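Long-range contacts in 4-hydroxy-tetrahydrodipicolinate synthase (Aquifex aeolicus, PDB 2EHH), which probably catalyses the condensation of pyruvate with (S)-aspartate-beta-semialdehyde to 4-hydroxy-tetrahydrodipicolinate, a step of lysine biosynthesis: residues V101-Y106 and E116-V121; Y132-R137 and K161-N166; I142-M147 and M167-E172; E155-S160 and E179-L184. All blocks are in the same frame, centred on the assembly; numbering follows the deposited sequence.

Contact 1 of 4, residues V101-Y106 and E116-V121; sequences VVVPYY and EHFKTV
Pro104 and His117 meet tip to tip: Pro104 CG sits over the middle of the imidazole, 3.6 Å from the ring centroid of His117 and 11° off its normal, a CH-pi contact. Phe118, the next residue on the helix, takes the valines. Its CE1 lies 3.5 Å from Val101 CG1, and Val101 O stands in the plane of the phenyl ring at its edge, 3.3 Å from Phe118 CE1. Val101 CG1 is anti to the backbone N (chi1 -177°) and thus beside the carbonyl carbon, which brings methyl and carbonyl oxygen of one residue to the same ring atom. Val103 crosses the phenyl group at about a right angle, with Val103 CG2 4.1 Å from Phe118 CZ. This is the inner packing of a beta-alpha-beta unit of the TIM barrel, where helix 111-124 lies against the end of strand 98-102 and the loop that follows it. No direct hydrogen bond joins the two segments; a buried polar link runs through water, which donates to Val102 O at 2.7 Å and lies in the imidazole plane, 2.8 Å from His117 NE2. The other ring nitrogen, His117 ND1, is hydrogen-bonded to Thr81 OG1, so both nitrogens are engaged and the imidazole is fixed in rotation beneath the proline. Farther along the loop, Tyr106, a predicted member of the catalytic proton relay, makes a weak hydrogen bond through OH to Thr43 OG1 of the second subunit. The Tyr106 ring also meets Tyr105 of that subunit.

Contact 2 of 4, residues Y132-R137 and K161-N166; sequences YNIPSR and KESTPN
Tyr132 and Lys161 lie side by side and point the same way from adjacent parallel strands, the lysine chain running over one face of the phenol ring. Lys161 CD makes a CH-pi contact, 3.7 Å from the ring centroid of Tyr132 and displaced toward the rim; Ile134 CG2 covers the opposite face. Both side chains leave with CG anti to the backbone N, and the lysine stays extended, ending with Lys161 NZ 3.3 Å from Tyr132 OH. Ser163 OG comes to the phenol edge, in its plane, 3.5 Å from Tyr132 CE1, and Ser163 OG is itself hydrogen-bonded to Gly186 O. The strands 129-133 and 157-162 are neighbours in the TIM barrel, and the lysine and tyrosine stand at their C-terminal ends, where this fold keeps its active site: Lys161 is predicted to form the Schiff base with the substrate and Tyr132 to act as proton donor and acceptor. Backbone bonds from Asn133 N to Lys161 O and from Ser163 N to Asn133 O, both 3.0 Å, hold the pair in step. On the other side of the sheet Asn133 ND2 donates to Glu162 OE1 at 3.0 Å, reaching its syn side 22° out of the carboxylate plane, with amide and carboxylate planes 41° apart. Glu162 is also held by Arg169 and Ser160. Beyond the strand ends, a water accepts from Ser136 N and donates to Ser163 O, tying the start of helix 135-138 to the loop that follows strand 157-162.

Contact 3 of 4, residues I142-M147 and M167-E172; sequences ISVDTM and MDRISE
Ile142 offers its backbone oxygen to the guanidinium of Arg169, which grips it end-on with two nitrogens: Arg169 NH2 donates to Ile142 O at 2.9 Å and Arg169 NH1 to the same Ile142 O at 3.0 Å, each bent to 140° at the hydrogen. The acceptor lies in the guanidinium plane, and the extended arginine chain, NE anti to CB (chi3 166°), carries the guanidinium from helix 167-177 to the loop ahead of helix 144-153. Ile142 CG2 also touches the group, 3.5 Å from Arg169 NH2. Next, Ser143 is the N-cap of helix 144-153, its OG accepting from Thr146 N at 3.0 Å. Val144, first in the helix, crosses Glu172 at about a right angle, with Val144 CG1 4.0 Å from Glu172 CG; the Val144 and Arg169 side chains slide past each other in opposite directions, with Val144 CG2 nearest Arg169 NH1. One turn on, Met147 crosses the arginine side chain at about a right angle, placing Met147 SD 3.2 Å from Arg169 NH2. Helices 144-153 and 167-177 both belong to the outer layer of the barrel, and the second also meets a third subunit, through Asp168, Ser171 and Glu172. Arg169 NE is taken by a salt bridge to Glu162, so one cation ties a strand carboxylate to a loop carbonyl, and the nearby negative charge should stabilise its positive state.

Contact 4 of 4, residues E155-S160 and E179-L184; sequences ENIVAS and ESFSVL
Ser160 and Ala159 pair with Val183 and Ser182 in parallel register, joining strands 157-162 and 182-185, two neighbours in the eight-stranded TIM barrel, near their N-terminal ends. The short strand axes approach to 4.8 Å and are inclined by 30°. Three backbone hydrogen bonds hold the register: Ser182 N to Val158 O at 2.9 Å, Ser160 N to Ser182 O at 3.0 Å, and Leu184 N to Ser160 O at 2.9 Å, the last the straightest with 172° at the hydrogen. Just ahead of its strand, Phe181 swings its ring across the backbone of the other segment. CG is anti to the backbone N (chi1 -167°), and one face of the ring takes the main chain of Val158 and Ala159. Ala159 CA makes a CH-pi contact there, 3.8 Å from the Phe181 ring centroid and offset toward the rim, while Ser160 CB packs 3.8 Å from Phe181 CZ. Val158 O has a further partner, a water 2.7 Å away that also donates to Ser180 O and bridges the segments where the strands begin. Both serine hydroxyls of the pairing are occupied outside it: Ser160 OG bonds to Glu162 OE2, and Ser182 OG to Phe2 O. Helix 167-177 supplies the right-handed crossover between the strands, and its Ile173 touches both Phe181 and Val183. Helix 144-153 adds Met147 and Ala151 against the phenyl ring, and on the other flank of strand 157-162 comes strand 129-133.

Contacts 1, 2 and 4 are buried, whereas contact 3, between two outer helices, is only partly so. Contacts 2 and 4 share strand 157-162, at its C- and N-terminal ends: both are parallel backbone ladders, on different edges of it, one bearing predicted catalytic side chains and the other the packing of a phenylalanine ring. Contact 1 is apolar strand-to-helix packing with a single water link, and its strand 98-102 pairs with strand 129-133 of contact 2. In contact 3 an arginine grips a backbone carbonyl and forms a salt bridge with Glu162 of contact 2, while Met147 packs on Ser160 and Phe181 of contact 4. Contacts 1 and 2 meet the second subunit, contact 3 the third.

Contact 1 of 4, residues V101-Y106 and E116-V121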
# COMPACT_ATOMS: atom_id res chain seq x y z
N VAL A 101 -7.03 -9.65 -23.53
CA VAL A 101 -8.19 -9.52 -22.66
C VAL A 101 -7.77 -9.08 -21.27
O VAL A 101 -7.16 -9.85 -20.52
CB VAL A 101 -8.93 -10.86 -22.57
CG1 VAL A 101 -10.18 -10.71 -21.72
CG2 VAL A 101 -9.29 -11.33 -23.98
N VAL A 102 -8.08 -7.84 -20.92
CA VAL A 102 -7.70 -7.31 -19.62
C VAL A 102 -8.49 -7.94 -18.49
O VAL A 102 -9.64 -8.36 -18.66
CB VAL A 102 -7.88 -5.76 -19.58
CG1 VAL A 102 -9.37 -5.41 -19.60
CG2 VAL A 102 -7.20 -5.18 -18.35
N VAL A 103 -7.86 -8.04 -17.32
CA VAL A 103 -8.53 -8.57 -16.15
C VAL A 103 -9.58 -7.50 -15.85
O VAL A 103 -9.26 -6.31 -15.85
CB VAL A 103 -7.56 -8.67 -14.94
CG1 VAL A 103 -8.34 -8.90 -13.65
CG2 VAL A 103 -6.56 -9.78 -15.17
N PRO A 104 -10.83 -7.90 -15.62
CA PRO A 104 -11.90 -6.94 -15.33
C PRO A 104 -11.53 -5.87 -14.30
O PRO A 104 -11.11 -6.18 -13.18
CB PRO A 104 -13.03 -7.83 -14.85
CG PRO A 104 -12.88 -9.03 -15.75
CD PRO A 104 -11.37 -9.27 -15.71
N TYR A 105 -11.71 -4.61 -14.69
CA TYR A 105 -11.41 -3.48 -13.82
C TYR A 105 -12.67 -2.98 -13.12
O TYR A 105 -13.79 -3.24 -13.56
CB TYR A 105 -10.83 -2.32 -14.64
CG TYR A 105 -11.60 -2.03 -15.91
CD1 TYR A 105 -11.16 -2.51 -17.14
CD2 TYR A 105 -12.82 -1.34 -15.86
CE1 TYR A 105 -11.91 -2.32 -18.29
CE2 TYR A 105 -13.57 -1.14 -17.02
CZ TYR A 105 -13.10 -1.63 -18.22
OH TYR A 105 -13.82 -1.47 -19.37
N TYR A 106 -12.47 -2.28 -12.00
CA TYR A 106 -13.55 -1.66 -11.24
C TYR A 106 -14.54 -2.52 -10.45
O TYR A 106 -14.80 -2.23 -9.28
CB TYR A 106 -14.33 -0.71 -12.15
CG TYR A 106 -15.38 0.11 -11.45
CD1 TYR A 106 -15.04 1.21 -10.67
CD2 TYR A 106 -16.73 -0.21 -11.58
CE1 TYR A 106 -16.01 1.98 -10.03
CE2 TYR A 106 -17.72 0.56 -10.94
CZ TYR A 106 -17.34 1.65 -10.18
OH TYR A 106 -18.31 2.43 -9.58
N GLU A 116 -14.22 -17.78 -14.56
CA GLU A 116 -15.36 -17.91 -15.46
C GLU A 116 -15.33 -16.88 -16.59
O GLU A 116 -15.78 -17.16 -17.70
CB GLU A 116 -16.68 -17.82 -14.68
CG GLU A 116 -16.84 -18.98 -13.71
CD GLU A 116 -18.24 -19.08 -13.14
OE1 GLU A 116 -18.42 -19.83 -12.16
OE2 GLU A 116 -19.16 -18.41 -13.67
N HIS A 117 -14.80 -15.69 -16.31
CA HIS A 117 -14.71 -14.64 -17.32
C HIS A 117 -13.83 -15.09 -18.48
O HIS A 117 -14.27 -15.16 -19.63
CB HIS A 117 -14.11 -13.37 -16.69
CG HIS A 117 -13.90 -12.25 -17.66
ND1 HIS A 117 -14.94 -11.49 -18.17
CD2 HIS A 117 -12.77 -11.73 -18.19
CE1 HIS A 117 -14.46 -10.56 -18.97
NE2 HIS A 117 -13.14 -10.68 -19.00
N PHE A 118 -12.57 -15.39 -18.18
CA PHE A 118 -11.62 -15.81 -19.19
C PHE A 118 -11.99 -17.15 -19.82
O PHE A 118 -11.78 -17.35 -21.02
CB PHE A 118 -10.22 -15.86 -18.60
CG PHE A 118 -9.62 -14.51 -18.37
CD1 PHE A 118 -9.08 -13.78 -19.43
CD2 PHE A 118 -9.62 -13.93 -17.10
CE1 PHE A 118 -8.55 -12.50 -19.23
CE2 PHE A 118 -9.10 -12.65 -16.89
CZ PHE A 118 -8.57 -11.93 -17.96
N LYS A 119 -12.53 -18.05 -19.02
CA LYS A 119 -12.93 -19.36 -19.52
C LYS A 119 -14.04 -19.18 -20.56
O LYS A 119 -13.99 -19.74 -21.65
CB LYS A 119 -13.42 -20.24 -18.37
CG LYS A 119 -13.68 -21.69 -18.75
CD LYS A 119 -14.33 -22.44 -17.59
CE LYS A 119 -14.28 -23.95 -17.79
NZ LYS A 119 -14.95 -24.38 -19.05
N THR A 120 -15.04 -18.38 -20.20
CA THR A 120 -16.17 -18.12 -21.09
C THR A 120 -15.71 -17.57 -22.44
O THR A 120 -16.12 -18.06 -23.49
CB THR A 120 -17.18 -17.15 -20.44
OG1 THR A 120 -17.71 -17.77 -19.26
CG2 THR A 120 -18.32 -16.82 -21.39
N VAL A 121 -14.86 -16.55 -22.40
CA VAL A 121 -14.35 -15.95 -23.63
C VAL A 121 -13.52 -16.95 -24.44
O VAL A 121 -13.73 -17.10 -25.64
CB VAL A 121 -13.48 -14.71 -23.33
CG1 VAL A 121 -12.83 -14.19 -24.61
CG2 VAL A 121 -14.33 -13.61 -22.69
O HOH W 1 -11.92 -8.44 -20.07

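Contact 2 of 4, residues Y132-R137 and K161-N166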
# COMPACT_ATOMS: atom_id res chain seq x y z
N TYR A 132 -4.30 -9.87 -19.61
CA TYR A 132 -3.63 -8.61 -19.32
C TYR A 132 -3.85 -8.25 -17.86
O TYR A 132 -4.94 -7.86 -17.46
CB TYR A 132 -4.15 -7.49 -20.24
CG TYR A 132 -3.53 -6.13 -20.01
CD1 TYR A 132 -2.30 -6.00 -19.35
CD2 TYR A 132 -4.15 -4.97 -20.47
CE1 TYR A 132 -1.71 -4.76 -19.16
CE2 TYR A 132 -3.57 -3.72 -20.28
CZ TYR A 132 -2.35 -3.62 -19.63
OH TYR A 132 -1.74 -2.40 -19.47
N ASN A 133 -2.79 -8.40 -17.07
CA ASN A 133 -2.84 -8.12 -15.64
C ASN A 133 -2.15 -6.79 -15.33
O ASN A 133 -0.97 -6.62 -15.60
CB ASN A 133 -2.15 -9.25 -14.86
CG ASN A 133 -2.24 -9.07 -13.35
OD1 ASN A 133 -3.33 -9.05 -12.78
ND2 ASN A 133 -1.09 -8.96 -12.70
N ILE A 134 -2.91 -5.85 -14.77
CA ILE A 134 -2.38 -4.55 -14.40
C ILE A 134 -3.16 -4.02 -13.21
O ILE A 134 -4.01 -3.14 -13.33
CB ILE A 134 -2.42 -3.55 -15.59
CG1 ILE A 134 -1.85 -2.20 -15.14
CG2 ILE A 134 -3.84 -3.42 -16.14
CD1 ILE A 134 -1.34 -1.33 -16.28
N PRO A 135 -2.89 -4.58 -12.02
CA PRO A 135 -3.54 -4.21 -10.76
C PRO A 135 -3.59 -2.70 -10.49
O PRO A 135 -4.56 -2.21 -9.92
CB PRO A 135 -2.72 -4.96 -9.72
CG PRO A 135 -2.29 -6.19 -10.46
CD PRO A 135 -1.89 -5.64 -11.80
N SER A 136 -2.55 -1.98 -10.90
CA SER A 136 -2.50 -0.54 -10.67
C SER A 136 -3.62 0.21 -11.38
O SER A 136 -3.89 1.37 -11.07
CB SER A 136 -1.14 0.04 -11.10
OG SER A 136 -0.96 -0.06 -12.50
N ARG A 137 -4.26 -0.44 -12.34
CA ARG A 137 -5.36 0.17 -13.07
C ARG A 137 -6.69 -0.53 -12.83
O ARG A 137 -7.73 0.12 -12.67
CB ARG A 137 -5.08 0.17 -14.58
CG ARG A 137 -4.05 1.20 -15.03
CD ARG A 137 -3.81 1.08 -16.53
NE ARG A 137 -2.86 2.09 -17.02
CZ ARG A 137 -3.17 3.36 -17.25
NH1 ARG A 137 -4.41 3.80 -17.06
NH2 ARG A 137 -2.23 4.19 -17.68
N LYS A 161 0.20 -10.53 -20.29
CA LYS A 161 0.95 -9.28 -20.32
C LYS A 161 0.96 -8.86 -18.87
O LYS A 161 -0.09 -8.54 -18.30
CB LYS A 161 0.23 -8.23 -21.16
CG LYS A 161 0.91 -6.87 -21.12
CD LYS A 161 0.07 -5.79 -21.81
CE LYS A 161 0.75 -4.42 -21.74
NZ LYS A 161 -0.15 -3.31 -22.19
N GLU A 162 2.14 -8.86 -18.26
CA GLU A 162 2.26 -8.52 -16.85
C GLU A 162 2.81 -7.13 -16.57
O GLU A 162 4.00 -6.87 -16.74
CB GLU A 162 3.13 -9.56 -16.15
CG GLU A 162 2.52 -10.95 -16.05
CD GLU A 162 1.30 -10.99 -15.13
OE1 GLU A 162 1.26 -10.20 -14.16
OE2 GLU A 162 0.40 -11.82 -15.36
N SER A 163 1.92 -6.23 -16.15
CA SER A 163 2.32 -4.88 -15.78
C SER A 163 2.30 -4.92 -14.26
O SER A 163 1.34 -4.48 -13.62
CB SER A 163 1.31 -3.84 -16.28
OG SER A 163 1.28 -3.80 -17.69
N THR A 164 3.36 -5.49 -13.69
CA THR A 164 3.51 -5.65 -12.25
C THR A 164 4.98 -5.48 -11.88
O THR A 164 5.87 -5.91 -12.61
CB THR A 164 3.09 -7.08 -11.79
OG1 THR A 164 3.50 -7.29 -10.43
CG2 THR A 164 3.75 -8.14 -12.66
N PRO A 165 5.26 -4.84 -10.73
CA PRO A 165 6.66 -4.65 -10.32
C PRO A 165 7.17 -5.84 -9.50
O PRO A 165 8.31 -5.84 -9.04
CB PRO A 165 6.58 -3.38 -9.48
CG PRO A 165 5.27 -3.56 -8.77
CD PRO A 165 4.35 -4.04 -9.89
N ASN A 166 6.32 -6.85 -9.33
CA ASN A 166 6.68 -8.02 -8.55
C ASN A 166 7.36 -9.13 -9.37
O ASN A 166 6.68 -9.96 -9.98
CB ASN A 166 5.42 -8.58 -7.87
CG ASN A 166 5.71 -9.74 -6.94
OD1 ASN A 166 6.86 -10.15 -6.79
ND2 ASN A 166 4.68 -10.26 -6.31
O HOH W 2 0.14 -2.87 -11.79

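Contact 3 of 4, residues I142-M147 and M167-E172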
# COMPACT_ATOMS: atom_id res chain seq x y z
N ILE A 142 -5.35 -11.15 -10.94
CA ILE A 142 -5.67 -12.54 -11.20
C ILE A 142 -4.53 -13.35 -10.59
O ILE A 142 -3.36 -13.15 -10.93
CB ILE A 142 -5.81 -12.80 -12.71
CG1 ILE A 142 -6.28 -14.23 -12.96
CG2 ILE A 142 -4.49 -12.49 -13.42
CD1 ILE A 142 -6.72 -14.49 -14.41
N SER A 143 -4.86 -14.25 -9.66
CA SER A 143 -3.84 -15.05 -8.99
C SER A 143 -3.18 -16.05 -9.93
O SER A 143 -3.73 -16.40 -10.97
CB SER A 143 -4.45 -15.82 -7.82
OG SER A 143 -5.20 -16.93 -8.31
N VAL A 144 -1.99 -16.51 -9.56
CA VAL A 144 -1.30 -17.48 -10.39
C VAL A 144 -2.11 -18.78 -10.38
O VAL A 144 -2.16 -19.50 -11.38
CB VAL A 144 0.14 -17.71 -9.89
CG1 VAL A 144 0.85 -18.74 -10.76
CG2 VAL A 144 0.91 -16.38 -9.92
N ASP A 145 -2.75 -19.08 -9.25
CA ASP A 145 -3.58 -20.28 -9.16
C ASP A 145 -4.64 -20.22 -10.26
O ASP A 145 -4.85 -21.19 -10.98
CB ASP A 145 -4.30 -20.35 -7.81
CG ASP A 145 -3.43 -20.91 -6.69
OD1 ASP A 145 -2.32 -21.40 -6.98
OD2 ASP A 145 -3.86 -20.86 -5.52
N THR A 146 -5.31 -19.08 -10.39
CA THR A 146 -6.35 -18.91 -11.39
C THR A 146 -5.77 -19.01 -12.80
O THR A 146 -6.33 -19.67 -13.66
CB THR A 146 -7.07 -17.55 -11.22
OG1 THR A 146 -7.70 -17.51 -9.94
CG2 THR A 146 -8.14 -17.36 -12.30
N MET A 147 -4.63 -18.35 -13.02
CA MET A 147 -3.98 -18.40 -14.33
C MET A 147 -3.62 -19.84 -14.68
O MET A 147 -3.79 -20.27 -15.81
CB MET A 147 -2.70 -17.55 -14.32
CG MET A 147 -2.95 -16.06 -14.16
SD MET A 147 -1.42 -15.12 -14.03
CE MET A 147 -0.83 -15.22 -15.71
N MET A 167 8.69 -9.15 -9.37
CA MET A 167 9.42 -10.16 -10.13
C MET A 167 9.09 -11.56 -9.62
O MET A 167 9.13 -12.53 -10.38
CB MET A 167 10.93 -9.93 -10.04
CG MET A 167 11.39 -8.62 -10.66
SD MET A 167 10.98 -8.47 -12.42
CE MET A 167 9.43 -7.54 -12.32
N ASP A 168 8.77 -11.66 -8.34
CA ASP A 168 8.43 -12.95 -7.74
C ASP A 168 7.21 -13.55 -8.41
O ASP A 168 7.09 -14.77 -8.52
CB ASP A 168 8.16 -12.78 -6.26
CG ASP A 168 9.03 -13.65 -5.42
OD1 ASP A 168 8.96 -14.90 -5.56
OD2 ASP A 168 9.80 -13.09 -4.61
N ARG A 169 6.28 -12.70 -8.84
CA ARG A 169 5.08 -13.18 -9.51
C ARG A 169 5.50 -13.76 -10.86
O ARG A 169 4.99 -14.79 -11.29
CB ARG A 169 4.08 -12.04 -9.69
CG ARG A 169 2.85 -12.42 -10.51
CD ARG A 169 1.93 -11.22 -10.68
NE ARG A 169 0.93 -11.45 -11.72
CZ ARG A 169 -0.21 -12.11 -11.53
NH1 ARG A 169 -0.51 -12.62 -10.34
NH2 ARG A 169 -1.06 -12.27 -12.55
N ILE A 170 6.43 -13.09 -11.53
CA ILE A 170 6.91 -13.57 -12.82
C ILE A 170 7.55 -14.95 -12.63
O ILE A 170 7.30 -15.88 -13.40
CB ILE A 170 7.94 -12.59 -13.44
CG1 ILE A 170 7.33 -11.19 -13.57
CG2 ILE A 170 8.42 -13.10 -14.79
CD1 ILE A 170 6.01 -11.14 -14.35
N SER A 171 8.37 -15.09 -11.59
CA SER A 171 9.01 -16.37 -11.31
C SER A 171 7.96 -17.45 -11.13
O SER A 171 8.08 -18.55 -11.68
CB SER A 171 9.86 -16.30 -10.04
OG SER A 171 11.07 -15.59 -10.26
N GLU A 172 6.93 -17.13 -10.35
CA GLU A 172 5.86 -18.07 -10.07
C GLU A 172 5.15 -18.51 -11.35
O GLU A 172 4.89 -19.69 -11.54
CB GLU A 172 4.87 -17.46 -9.09
CG GLU A 172 4.06 -18.48 -8.32
CD GLU A 172 4.90 -19.28 -7.33
OE1 GLU A 172 5.54 -18.68 -6.44
OE2 GLU A 172 4.91 -20.53 -7.44

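Contact 4 of 4, residues E155-S160 and E179-L184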
# COMPACT_ATOMS: atom_id res chain seq x y z
N GLU A 155 -6.50 -24.52 -23.98
CA GLU A 155 -5.27 -24.51 -24.76
C GLU A 155 -5.20 -23.16 -25.44
O GLU A 155 -4.14 -22.72 -25.89
CB GLU A 155 -5.31 -25.61 -25.83
CG GLU A 155 -5.71 -26.98 -25.31
CD GLU A 155 -5.33 -28.11 -26.25
OE1 GLU A 155 -5.47 -27.94 -27.48
OE2 GLU A 155 -4.89 -29.17 -25.76
N ASN A 156 -6.35 -22.52 -25.49
CA ASN A 156 -6.59 -21.22 -26.09
C ASN A 156 -5.91 -20.03 -25.37
O ASN A 156 -5.58 -19.01 -25.99
CB ASN A 156 -8.11 -21.02 -26.12
CG ASN A 156 -8.53 -19.97 -27.09
OD1 ASN A 156 -7.69 -19.35 -27.73
ND2 ASN A 156 -9.83 -19.75 -27.20
N ILE A 157 -5.71 -20.17 -24.06
CA ILE A 157 -5.08 -19.12 -23.26
C ILE A 157 -3.58 -19.42 -23.23
O ILE A 157 -3.13 -20.33 -22.53
CB ILE A 157 -5.70 -19.10 -21.85
CG1 ILE A 157 -7.18 -18.72 -21.98
CG2 ILE A 157 -4.97 -18.12 -20.96
CD1 ILE A 157 -7.97 -18.78 -20.70
N VAL A 158 -2.82 -18.64 -23.99
CA VAL A 158 -1.39 -18.86 -24.16
C VAL A 158 -0.38 -17.88 -23.58
O VAL A 158 0.82 -18.15 -23.61
CB VAL A 158 -1.07 -18.97 -25.66
CG1 VAL A 158 -1.93 -20.05 -26.30
CG2 VAL A 158 -1.33 -17.62 -26.33
N ALA A 159 -0.83 -16.75 -23.07
CA ALA A 159 0.13 -15.79 -22.54
C ALA A 159 -0.50 -14.78 -21.59
O ALA A 159 -1.72 -14.73 -21.42
CB ALA A 159 0.80 -15.07 -23.68
N SER A 160 0.36 -13.97 -20.98
CA SER A 160 -0.09 -12.92 -20.08
C SER A 160 0.81 -11.70 -20.18
O SER A 160 2.04 -11.83 -20.18
CB SER A 160 -0.11 -13.41 -18.63
OG SER A 160 -0.55 -12.37 -17.76
N GLU A 179 6.62 -24.03 -20.02
CA GLU A 179 7.10 -23.59 -21.32
C GLU A 179 6.13 -23.27 -22.45
O GLU A 179 6.47 -22.47 -23.33
CB GLU A 179 8.13 -24.60 -21.83
CG GLU A 179 9.22 -24.84 -20.78
CD GLU A 179 10.22 -25.93 -21.15
OE1 GLU A 179 9.93 -26.73 -22.06
OE2 GLU A 179 11.30 -25.99 -20.52
N SER A 180 4.94 -23.86 -22.47
CA SER A 180 4.01 -23.56 -23.55
C SER A 180 3.33 -22.21 -23.33
O SER A 180 2.66 -21.70 -24.22
CB SER A 180 2.95 -24.67 -23.68
OG SER A 180 2.18 -24.79 -22.49
N PHE A 181 3.51 -21.65 -22.14
CA PHE A 181 2.91 -20.37 -21.79
C PHE A 181 3.93 -19.26 -21.98
O PHE A 181 5.12 -19.46 -21.75
CB PHE A 181 2.44 -20.39 -20.34
CG PHE A 181 1.53 -19.26 -19.98
CD1 PHE A 181 0.18 -19.29 -20.32
CD2 PHE A 181 2.02 -18.15 -19.29
CE1 PHE A 181 -0.67 -18.24 -19.99
CE2 PHE A 181 1.17 -17.09 -18.94
CZ PHE A 181 -0.17 -17.14 -19.29
N SER A 182 3.48 -18.08 -22.38
CA SER A 182 4.40 -16.97 -22.59
C SER A 182 4.11 -15.75 -21.73
O SER A 182 2.98 -15.25 -21.71
CB SER A 182 4.41 -16.58 -24.06
OG SER A 182 5.01 -15.31 -24.24
N VAL A 183 5.12 -15.28 -21.01
CA VAL A 183 4.97 -14.08 -20.20
C VAL A 183 5.56 -12.90 -20.95
O VAL A 183 6.69 -12.95 -21.43
CB VAL A 183 5.71 -14.20 -18.85
CG1 VAL A 183 5.63 -12.87 -18.10
CG2 VAL A 183 5.11 -15.32 -18.02
N LEU A 184 4.78 -11.83 -21.07
CA LEU A 184 5.23 -10.64 -21.76
C LEU A 184 5.27 -9.48 -20.77
O LEU A 184 4.33 -9.28 -20.00
CB LEU A 184 4.28 -10.30 -22.91
CG LEU A 184 4.21 -11.33 -24.04
CD1 LEU A 184 3.07 -10.99 -24.98
CD2 LEU A 184 5.54 -11.34 -24.78
O HOH W 3 2.52 -18.96 -25.59